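Local structure of aac(6')-Ii (Enterococcus faecium, 1N71) at residues A[50-62]-A[73-87]. The protein is an aminoglycoside 6'-N-acetyltransferase of the GNAT superfamily that binds coenzyme A and is associated with antibiotic resistance. Sequence-based numbering, arbitrary orientation.
Sequences AVDQDELVGFIGA and LHPLVVESSRRKNQI. With COA (coenzyme A), chain E.
F59 and V77 pair through two backbone hydrogen bonds in the antiparallel hairpin of strands 55-66 and 70-78, the part of the GNAT fold that leads into the pyrophosphate-binding loop. F59 N gives its hydrogen to V77 O at 2.8 Å, and V77 N answers to F59 O. Nearer the hairpin's turn the register slips by one residue, a beta bulge: P75, behind a cis peptide bond, accepts from G61 N, while H74 N reaches G61 O from above its carbonyl plane.

On the face with F59, P75 CD lies at the edge of the phenyl ring, 4.0 Å from CE2. I60 points to the other face, where helix 87-101 covers it. Its CB lies 3.8 Å from L76 CD1; CG1, swung anti to the backbone N (chi1 -170°), passes P75 O at 3.5 Å as well as L76 CD1; the terminal CD1 meets both L76 CD1 and L73 CD1. The second methyl of L76, CD2, touches CEP of the coenzyme's pantetheine arm.

Past the strand, E79 N bonds to V57 O. The R82 side chain, bent at chi2 (-57°), lays one face of its guanidinium over V57 CG1 and within charge range of D52 and E55, whose carboxylates stand steeply to its plane; the bridge from D52 OD2 to R82 NH1 is long at 3.6 Å, and E55 OE1 pairs with R82 NH2 by charge alone, since the oxygen lies well out of the guanidinium plane. E55 and E79 bring carboxylate oxygens close together, which may raise the pKa of one of them. In the loop, K84 N and Q86 N bind the pyrophosphate, and V78 N donates to COA O9P at 3.3 Å.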
ATOM      1  N   ALA A  50     -10.742  15.011 -16.747  1.00 22.08           N
ATOM      2  CA  ALA A  50     -11.932  14.901 -17.570  1.00 23.57           C
ATOM      3  C   ALA A  50     -12.502  16.311 -17.540  1.00 25.53           C
ATOM      4  O   ALA A  50     -12.892  16.802 -16.479  1.00 22.26           O
ATOM      5  CB  ALA A  50     -12.913  13.921 -16.956  1.00 21.91           C
ATOM      6  N   VAL A  51     -12.523  16.970 -18.693  1.00 27.84           N
ATOM      7  CA  VAL A  51     -13.026  18.334 -18.761  1.00 30.97           C
ATOM      8  C   VAL A  51     -14.156  18.514 -19.761  1.00 33.41           C
ATOM      9  O   VAL A  51     -14.069  18.077 -20.908  1.00 32.62           O
ATOM     10  CB  VAL A  51     -11.894  19.319 -19.118  1.00 30.98           C
ATOM     11  CG1 VAL A  51     -12.436  20.743 -19.169  1.00 32.45           C
ATOM     12  CG2 VAL A  51     -10.782  19.218 -18.090  1.00 31.50           C
ATOM     13  N   ASP A  52     -15.224  19.154 -19.305  1.00 36.45           N
ATOM     14  CA  ASP A  52     -16.371  19.429 -20.152  1.00 40.01           C
ATOM     15  C   ASP A  52     -16.301  20.925 -20.412  1.00 41.38           C
ATOM     16  O   ASP A  52     -16.490  21.731 -19.498  1.00 42.47           O
ATOM     17  CB  ASP A  52     -17.672  19.078 -19.431  1.00 42.16           C
ATOM     18  CG  ASP A  52     -18.874  19.116 -20.352  1.00 44.98           C
ATOM     19  OD1 ASP A  52     -19.064  20.141 -21.039  1.00 46.80           O
ATOM     20  OD2 ASP A  52     -19.629  18.122 -20.390  1.00 47.45           O
ATOM     21  N   GLN A  53     -16.013  21.294 -21.655  1.00 41.44           N
ATOM     22  CA  GLN A  53     -15.883  22.697 -22.020  1.00 41.45           C
ATOM     23  C   GLN A  53     -14.656  23.248 -21.294  1.00 40.24           C
ATOM     24  O   GLN A  53     -13.538  23.163 -21.805  1.00 41.13           O
ATOM     25  N   ASP A  54     -14.866  23.787 -20.096  1.00 37.71           N
ATOM     26  CA  ASP A  54     -13.775  24.347 -19.308  1.00 35.23           C
ATOM     27  C   ASP A  54     -13.891  23.905 -17.849  1.00 34.26           C
ATOM     28  O   ASP A  54     -13.113  24.330 -16.996  1.00 33.79           O
ATOM     29  CB  ASP A  54     -13.814  25.875 -19.382  1.00 35.99           C
ATOM     30  N   GLU A  55     -14.864  23.045 -17.572  1.00 33.45           N
ATOM     31  CA  GLU A  55     -15.093  22.565 -16.213  1.00 32.50           C
ATOM     32  C   GLU A  55     -14.516  21.180 -15.962  1.00 30.74           C
ATOM     33  O   GLU A  55     -14.733  20.257 -16.745  1.00 28.88           O
ATOM     34  CB  GLU A  55     -16.596  22.560 -15.914  1.00 34.42           C
ATOM     35  CG  GLU A  55     -16.996  21.791 -14.660  1.00 37.01           C
ATOM     36  CD  GLU A  55     -18.489  21.882 -14.362  1.00 38.67           C
ATOM     37  OE1 GLU A  55     -19.294  21.858 -15.316  1.00 40.11           O
ATOM     38  OE2 GLU A  55     -18.858  21.960 -13.171  1.00 39.30           O
ATOM     39  N   LEU A  56     -13.774  21.047 -14.866  1.00 29.86           N
ATOM     40  CA  LEU A  56     -13.181  19.765 -14.492  1.00 29.21           C
ATOM     41  C   LEU A  56     -14.276  18.928 -13.841  1.00 28.67           C
ATOM     42  O   LEU A  56     -14.784  19.285 -12.778  1.00 30.21           O
ATOM     43  CB  LEU A  56     -12.041  19.967 -13.493  1.00 29.64           C
ATOM     44  CG  LEU A  56     -11.280  18.691 -13.110  1.00 30.90           C
ATOM     45  CD1 LEU A  56     -10.429  18.243 -14.285  1.00 30.59           C
ATOM     46  CD2 LEU A  56     -10.405  18.941 -11.891  1.00 30.81           C
ATOM     47  N   VAL A  57     -14.635  17.816 -14.472  1.00 25.59           N
ATOM     48  CA  VAL A  57     -15.684  16.956 -13.941  1.00 23.94           C
ATOM     49  C   VAL A  57     -15.154  15.628 -13.400  1.00 23.57           C
ATOM     50  O   VAL A  57     -15.896  14.866 -12.776  1.00 23.58           O
ATOM     51  CB  VAL A  57     -16.752  16.662 -15.019  1.00 25.45           C
ATOM     52  CG1 VAL A  57     -17.428  17.967 -15.456  1.00 24.21           C
ATOM     53  CG2 VAL A  57     -16.111  15.970 -16.211  1.00 22.98           C
ATOM     54  N   GLY A  58     -13.875  15.353 -13.639  1.00 21.37           N
ATOM     55  CA  GLY A  58     -13.293  14.112 -13.164  1.00 20.77           C
ATOM     56  C   GLY A  58     -11.776  14.126 -13.174  1.00 20.17           C
ATOM     57  O   GLY A  58     -11.150  14.811 -13.986  1.00 20.68           O
ATOM     58  N   PHE A  59     -11.175  13.368 -12.265  1.00 19.07           N
ATOM     59  CA  PHE A  59      -9.723  13.313 -12.179  1.00 18.27           C
ATOM     60  C   PHE A  59      -9.271  11.945 -11.695  1.00 16.90           C
ATOM     61  O   PHE A  59      -9.929  11.326 -10.860  1.00 16.79           O
ATOM     62  CB  PHE A  59      -9.208  14.372 -11.204  1.00 16.67           C
ATOM     63  CG  PHE A  59      -7.713  14.376 -11.042  1.00 18.37           C
ATOM     64  CD1 PHE A  59      -6.900  15.021 -11.972  1.00 19.17           C
ATOM     65  CD2 PHE A  59      -7.112  13.717  -9.969  1.00 16.49           C
ATOM     66  CE1 PHE A  59      -5.508  15.014 -11.840  1.00 20.17           C
ATOM     67  CE2 PHE A  59      -5.728  13.700  -9.823  1.00 18.84           C
ATOM     68  CZ  PHE A  59      -4.918  14.353 -10.763  1.00 20.14           C
ATOM     69  N   ILE A  60      -8.148  11.481 -12.227  1.00 18.13           N
ATOM     70  CA  ILE A  60      -7.587  10.199 -11.825  1.00 16.28           C
ATOM     71  C   ILE A  60      -6.070  10.324 -11.847  1.00 16.88           C
ATOM     72  O   ILE A  60      -5.504  11.032 -12.682  1.00 18.39           O
ATOM     73  CB  ILE A  60      -8.042   9.052 -12.767  1.00 16.67           C
ATOM     74  CG1 ILE A  60      -7.644   7.699 -12.165  1.00 14.11           C
ATOM     75  CG2 ILE A  60      -7.420   9.222 -14.150  1.00 16.40           C
ATOM     76  CD1 ILE A  60      -8.185   6.500 -12.928  1.00 13.44           C
ATOM     77  N   GLY A  61      -5.408   9.661 -10.905  1.00 16.29           N
ATOM     78  CA  GLY A  61      -3.960   9.720 -10.859  1.00 15.10           C
ATOM     79  C   GLY A  61      -3.370   8.363 -10.532  1.00 16.76           C
ATOM     80  O   GLY A  61      -4.091   7.447 -10.133  1.00 14.52           O
ATOM     81  N   ALA A  62      -2.062   8.224 -10.715  1.00 16.85           N
ATOM     82  CA  ALA A  62      -1.387   6.971 -10.403  1.00 18.08           C
ATOM     83  C   ALA A  62      -0.005   7.269  -9.840  1.00 18.27           C
ATOM     84  O   ALA A  62       0.693   8.169 -10.316  1.00 19.74           O
ATOM     85  CB  ALA A  62      -1.278   6.095 -11.647  1.00 17.49           C
ATOM     86  N   LEU A  73      -3.395   3.201  -8.231  1.00 14.58           N
ATOM     87  CA  LEU A  73      -4.392   4.119  -8.761  1.00 15.50           C
ATOM     88  C   LEU A  73      -4.865   4.968  -7.582  1.00 18.62           C
ATOM     89  O   LEU A  73      -5.408   4.444  -6.603  1.00 17.14           O
ATOM     90  CB  LEU A  73      -5.567   3.328  -9.362  1.00 14.13           C
ATOM     91  CG  LEU A  73      -6.729   4.089 -10.022  1.00 15.50           C
ATOM     92  CD1 LEU A  73      -7.582   3.107 -10.813  1.00 15.47           C
ATOM     93  CD2 LEU A  73      -7.572   4.804  -8.971  1.00 18.18           C
ATOM     94  N   HIS A  74      -4.639   6.274  -7.667  1.00 16.72           N
ATOM     95  CA  HIS A  74      -5.041   7.175  -6.592  1.00 20.38           C
ATOM     96  C   HIS A  74      -4.805   8.632  -6.980  1.00 18.15           C
ATOM     97  O   HIS A  74      -3.695   9.009  -7.344  1.00 18.72           O
ATOM     98  CB  HIS A  74      -4.258   6.844  -5.315  1.00 23.74           C
ATOM     99  CG  HIS A  74      -4.510   7.792  -4.185  1.00 27.69           C
ATOM    100  ND1 HIS A  74      -3.938   9.046  -4.122  1.00 29.86           N
ATOM    101  CD2 HIS A  74      -5.278   7.674  -3.076  1.00 28.66           C
ATOM    102  CE1 HIS A  74      -4.341   9.658  -3.023  1.00 28.37           C
ATOM    103  NE2 HIS A  74      -5.155   8.847  -2.370  1.00 31.23           N
ATOM    104  N   PRO A  75      -5.859   9.456  -6.940  1.00 17.83           N
ATOM    105  CA  PRO A  75      -7.219   9.071  -6.561  1.00 16.34           C
ATOM    106  C   PRO A  75      -8.063   8.927  -7.822  1.00 17.54           C
ATOM    107  O   PRO A  75      -7.542   8.983  -8.940  1.00 15.76           O
ATOM    108  CB  PRO A  75      -7.672  10.256  -5.735  1.00 19.45           C
ATOM    109  CG  PRO A  75      -7.125  11.402  -6.557  1.00 19.70           C
ATOM    110  CD  PRO A  75      -5.725  10.925  -6.954  1.00 18.03           C
ATOM    111  N   LEU A  76      -9.360   8.726  -7.633  1.00 15.74           N
ATOM    112  CA  LEU A  76     -10.303   8.648  -8.739  1.00 16.60           C
ATOM    113  C   LEU A  76     -11.565   9.323  -8.236  1.00 17.85           C
ATOM    114  O   LEU A  76     -12.200   8.852  -7.290  1.00 16.19           O
ATOM    115  CB  LEU A  76     -10.625   7.206  -9.140  1.00 15.53           C
ATOM    116  CG  LEU A  76     -11.734   7.111 -10.204  1.00 18.57           C
ATOM    117  CD1 LEU A  76     -11.379   7.978 -11.422  1.00 18.70           C
ATOM    118  CD2 LEU A  76     -11.937   5.661 -10.624  1.00 18.70           C
ATOM    119  N   VAL A  77     -11.918  10.438  -8.855  1.00 18.75           N
ATOM    120  CA  VAL A  77     -13.106  11.159  -8.445  1.00 20.51           C
ATOM    121  C   VAL A  77     -13.812  11.751  -9.652  1.00 20.64           C
ATOM    122  O   VAL A  77     -13.174  12.249 -10.581  1.00 19.67           O
ATOM    123  CB  VAL A  77     -12.756  12.294  -7.462  1.00 21.74           C
ATOM    124  CG1 VAL A  77     -11.801  13.268  -8.119  1.00 23.42           C
ATOM    125  CG2 VAL A  77     -14.028  13.016  -7.022  1.00 23.79           C
ATOM    126  N   VAL A  78     -15.136  11.665  -9.626  1.00 20.33           N
ATOM    127  CA  VAL A  78     -15.992  12.192 -10.673  1.00 22.77           C
ATOM    128  C   VAL A  78     -17.048  13.019  -9.944  1.00 24.27           C
ATOM    129  O   VAL A  78     -17.599  12.560  -8.945  1.00 22.42           O
ATOM    130  CB  VAL A  78     -16.694  11.053 -11.444  1.00 22.49           C
ATOM    131  CG1 VAL A  78     -17.698  11.631 -12.440  1.00 23.26           C
ATOM    132  CG2 VAL A  78     -15.658  10.196 -12.162  1.00 20.31           C
ATOM    133  N   GLU A  79     -17.323  14.231 -10.419  1.00 25.64           N
ATOM    134  CA  GLU A  79     -18.338  15.058  -9.762  1.00 27.41           C
ATOM    135  C   GLU A  79     -19.565  14.197  -9.518  1.00 27.57           C
ATOM    136  O   GLU A  79     -20.039  13.517 -10.426  1.00 27.15           O
ATOM    137  CB  GLU A  79     -18.735  16.249 -10.633  1.00 30.11           C
ATOM    138  CG  GLU A  79     -17.618  17.216 -10.927  1.00 35.29           C
ATOM    139  CD  GLU A  79     -18.124  18.490 -11.570  1.00 37.26           C
ATOM    140  OE1 GLU A  79     -18.901  18.400 -12.545  1.00 37.35           O
ATOM    141  OE2 GLU A  79     -17.741  19.584 -11.106  1.00 41.35           O
ATOM    142  N   SER A  80     -20.079  14.231  -8.294  1.00 29.20           N
ATOM    143  CA  SER A  80     -21.242  13.428  -7.938  1.00 32.04           C
ATOM    144  C   SER A  80     -22.438  13.702  -8.838  1.00 33.25           C
ATOM    145  O   SER A  80     -23.356  12.887  -8.921  1.00 35.14           O
ATOM    146  CB  SER A  80     -21.633  13.674  -6.475  1.00 31.79           C
ATOM    147  OG  SER A  80     -22.057  15.008  -6.275  1.00 34.52           O
ATOM    148  N   SER A  81     -22.424  14.845  -9.518  1.00 34.72           N
ATOM    149  CA  SER A  81     -23.517  15.212 -10.405  1.00 34.60           C
ATOM    150  C   SER A  81     -23.278  14.786 -11.853  1.00 34.75           C
ATOM    151  O   SER A  81     -24.120  15.019 -12.717  1.00 35.54           O
ATOM    152  CB  SER A  81     -23.759  16.727 -10.343  1.00 36.77           C
ATOM    153  OG  SER A  81     -22.588  17.456 -10.676  1.00 38.76           O
ATOM    154  N   ARG A  82     -22.139  14.153 -12.122  1.00 32.33           N
ATOM    155  CA  ARG A  82     -21.829  13.723 -13.483  1.00 29.54           C
ATOM    156  C   ARG A  82     -21.519  12.233 -13.578  1.00 27.93           C
ATOM    157  O   ARG A  82     -21.017  11.758 -14.598  1.00 24.82           O
ATOM    158  CB  ARG A  82     -20.640  14.516 -14.024  1.00 31.87           C
ATOM    159  CG  ARG A  82     -20.849  16.020 -14.090  1.00 35.19           C
ATOM    160  CD  ARG A  82     -22.067  16.384 -14.927  1.00 39.18           C
ATOM    161  NE  ARG A  82     -21.941  17.719 -15.501  1.00 43.53           N
ATOM    162  CZ  ARG A  82     -21.099  18.027 -16.484  1.00 45.48           C
ATOM    163  NH1 ARG A  82     -20.316  17.091 -17.006  1.00 46.25           N
ATOM    164  NH2 ARG A  82     -21.032  19.272 -16.943  1.00 45.96           N
ATOM    165  N   ARG A  83     -21.825  11.501 -12.514  1.00 23.87           N
ATOM    166  CA  ARG A  83     -21.564  10.071 -12.472  1.00 22.69           C
ATOM    167  C   ARG A  83     -22.531   9.247 -13.310  1.00 24.75           C
ATOM    168  O   ARG A  83     -23.555   9.749 -13.780  1.00 23.24           O
ATOM    169  CB  ARG A  83     -21.579   9.597 -11.016  1.00 22.47           C
ATOM    170  CG  ARG A  83     -20.464  10.225 -10.196  1.00 22.56           C
ATOM    171  CD  ARG A  83     -20.574   9.935  -8.710  1.00 25.48           C
ATOM    172  NE  ARG A  83     -19.499  10.600  -7.978  1.00 26.69           N
ATOM    173  CZ  ARG A  83     -19.429  10.686  -6.654  1.00 28.92           C
ATOM    174  NH1 ARG A  83     -20.378  10.148  -5.898  1.00 28.22           N
ATOM    175  NH2 ARG A  83     -18.409  11.313  -6.087  1.00 30.00           N
ATOM    176  N   LYS A  84     -22.178   7.978 -13.503  1.00 23.71           N
ATOM    177  CA  LYS A  84     -22.985   7.041 -14.271  1.00 24.76           C
ATOM    178  C   LYS A  84     -23.075   7.343 -15.766  1.00 25.13           C
ATOM    179  O   LYS A  84     -24.071   7.010 -16.412  1.00 26.37           O
ATOM    180  CB  LYS A  84     -24.393   6.946 -13.675  1.00 26.90           C
ATOM    181  CG  LYS A  84     -24.429   6.429 -12.245  1.00 28.59           C
ATOM    182  CD  LYS A  84     -23.617   5.146 -12.101  1.00 32.60           C
ATOM    183  CE  LYS A  84     -23.899   4.445 -10.778  1.00 34.78           C
ATOM    184  NZ  LYS A  84     -23.681   5.330  -9.600  1.00 36.86           N
ATOM    185  N   ASN A  85     -22.045   7.976 -16.316  1.00 24.00           N
ATOM    186  CA  ASN A  85     -22.030   8.263 -17.749  1.00 25.31           C
ATOM    187  C   ASN A  85     -20.654   8.009 -18.361  1.00 22.88           C
ATOM    188  O   ASN A  85     -20.183   8.786 -19.188  1.00 22.74           O
ATOM    189  CB  ASN A  85     -22.456   9.704 -18.042  1.00 27.40           C
ATOM    190  CG  ASN A  85     -22.625   9.966 -19.539  1.00 30.34           C
ATOM    191  OD1 ASN A  85     -22.677  11.111 -19.978  1.00 33.55           O
ATOM    192  ND2 ASN A  85     -22.717   8.896 -20.324  1.00 31.77           N
ATOM    193  N   GLN A  86     -20.009   6.931 -17.922  1.00 20.46           N
ATOM    194  CA  GLN A  86     -18.706   6.516 -18.441  1.00 21.21           C
ATOM    195  C   GLN A  86     -17.489   7.404 -18.182  1.00 19.67           C
ATOM    196  O   GLN A  86     -16.411   7.125 -18.699  1.00 19.44           O
ATOM    197  CB  GLN A  86     -18.810   6.271 -19.948  1.00 22.47           C
ATOM    198  CG  GLN A  86     -19.857   5.247 -20.333  1.00 25.54           C
ATOM    199  CD  GLN A  86     -19.536   3.867 -19.804  1.00 27.57           C
ATOM    200  OE1 GLN A  86     -18.500   3.286 -20.138  1.00 27.98           O
ATOM    201  NE2 GLN A  86     -20.424   3.329 -18.975  1.00 30.57           N
ATOM    202  N   ILE A  87     -17.642   8.469 -17.405  1.00 19.92           N
ATOM    203  CA  ILE A  87     -16.500   9.336 -17.132  1.00 18.40           C
ATOM    204  C   ILE A  87     -15.425   8.530 -16.393  1.00 18.14           C
ATOM    205  O   ILE A  87     -14.246   8.587 -16.736  1.00 15.11           O
ATOM    206  CB  ILE A  87     -16.912  10.558 -16.277  1.00 19.60           C
ATOM    207  CG1 ILE A  87     -17.865  11.454 -17.078  1.00 20.02           C
ATOM    208  CG2 ILE A  87     -15.673  11.346 -15.866  1.00 18.63           C
ATOM    209  CD1 ILE A  87     -18.461  12.602 -16.272  1.00 22.93           C
TER
HETATM  210  N1A COA E 601     -21.348   0.126  -7.715  1.00 22.22           N
HETATM  211  C2A COA E 601     -21.556  -0.760  -8.707  1.00 23.18           C
HETATM  212  N3A COA E 601     -21.356  -0.582 -10.032  1.00 25.36           N
HETATM  213  C4A COA E 601     -20.875   0.680 -10.300  1.00 23.90           C
HETATM  214  C5A COA E 601     -20.619   1.684  -9.394  1.00 22.48           C
HETATM  215  C6A COA E 601     -20.867   1.374  -8.018  1.00 21.61           C
HETATM  216  N6A COA E 601     -20.660   2.254  -7.041  1.00 20.17           N
HETATM  217  N7A COA E 601     -20.141   2.817 -10.034  1.00 22.07           N
HETATM  218  C8A COA E 601     -20.135   2.481 -11.291  1.00 22.87           C
HETATM  219  N9A COA E 601     -20.569   1.199 -11.532  1.00 23.99           N
HETATM  220  C1B COA E 601     -20.697   0.500 -12.820  1.00 27.22           C
HETATM  221  C2B COA E 601     -21.761   1.112 -13.735  1.00 30.79           C
HETATM  222  O2B COA E 601     -23.035   0.530 -13.432  1.00 33.27           O
HETATM  223  C3B COA E 601     -21.355   0.718 -15.151  1.00 31.37           C
HETATM  224  O3B COA E 601     -21.726  -0.656 -15.355  1.00 37.22           O
HETATM  225  P3B COA E 601     -22.595  -1.105 -16.638  1.00 41.10           P
HETATM  226  O7A COA E 601     -23.839  -0.305 -16.533  1.00 41.19           O
HETATM  227  O8A COA E 601     -22.783  -2.563 -16.438  1.00 41.46           O
HETATM  228  O9A COA E 601     -21.738  -0.757 -17.798  1.00 40.65           O
HETATM  229  C4B COA E 601     -19.824   0.785 -15.051  1.00 27.66           C
HETATM  230  O4B COA E 601     -19.550   0.587 -13.658  1.00 26.14           O
HETATM  231  C5B COA E 601     -19.197   2.085 -15.573  1.00 24.67           C
HETATM  232  O5B COA E 601     -19.517   3.178 -14.704  1.00 22.37           O
HETATM  233  P1A COA E 601     -19.080   4.696 -15.036  1.00 20.76           P
HETATM  234  O1A COA E 601     -20.273   5.437 -15.499  1.00 19.09           O
HETATM  235  O2A COA E 601     -17.852   4.676 -15.863  1.00 18.67           O
HETATM  236  O3A COA E 601     -18.687   5.209 -13.567  1.00 20.29           O
HETATM  237  P2A COA E 601     -18.668   6.720 -13.016  1.00 20.14           P
HETATM  238  O4A COA E 601     -19.908   6.957 -12.247  1.00 20.91           O
HETATM  239  O5A COA E 601     -18.281   7.653 -14.093  1.00 22.80           O
HETATM  240  O6A COA E 601     -17.446   6.643 -11.976  1.00 20.77           O
HETATM  241  CBP COA E 601     -16.863   6.102  -9.677  1.00 23.72           C
HETATM  242  CCP COA E 601     -17.366   5.579 -11.016  1.00 20.81           C
HETATM  243  CDP COA E 601     -16.894   4.945  -8.669  1.00 22.95           C
HETATM  244  CEP COA E 601     -15.402   6.611  -9.853  1.00 23.07           C
HETATM  245  CAP COA E 601     -17.822   7.284  -9.215  1.00 28.17           C
HETATM  246  OAP COA E 601     -19.163   6.831  -9.005  1.00 29.71           O
HETATM  247  C9P COA E 601     -17.276   8.068  -8.009  1.00 33.66           C
HETATM  248  O9P COA E 601     -16.730   9.168  -8.176  1.00 36.32           O
HETATM  249  N8P COA E 601     -17.426   7.492  -6.809  1.00 37.40           N
HETATM  250  C7P COA E 601     -16.983   8.057  -5.539  1.00 43.94           C
HETATM  251  C6P COA E 601     -15.475   7.937  -5.331  1.00 48.06           C
HETATM  252  C5P COA E 601     -15.035   6.562  -4.861  1.00 51.23           C
HETATM  253  O5P COA E 601     -15.579   6.026  -3.888  1.00 52.95           O
HETATM  254  N4P COA E 601     -14.040   5.993  -5.557  1.00 53.72           N
HETATM  255  C3P COA E 601     -13.457   4.676  -5.278  1.00 54.10           C
HETATM  256  C2P COA E 601     -11.946   4.742  -5.116  1.00 54.80           C
HETATM  257  S1P COA E 601     -11.341   3.809  -3.697  1.00 56.20           S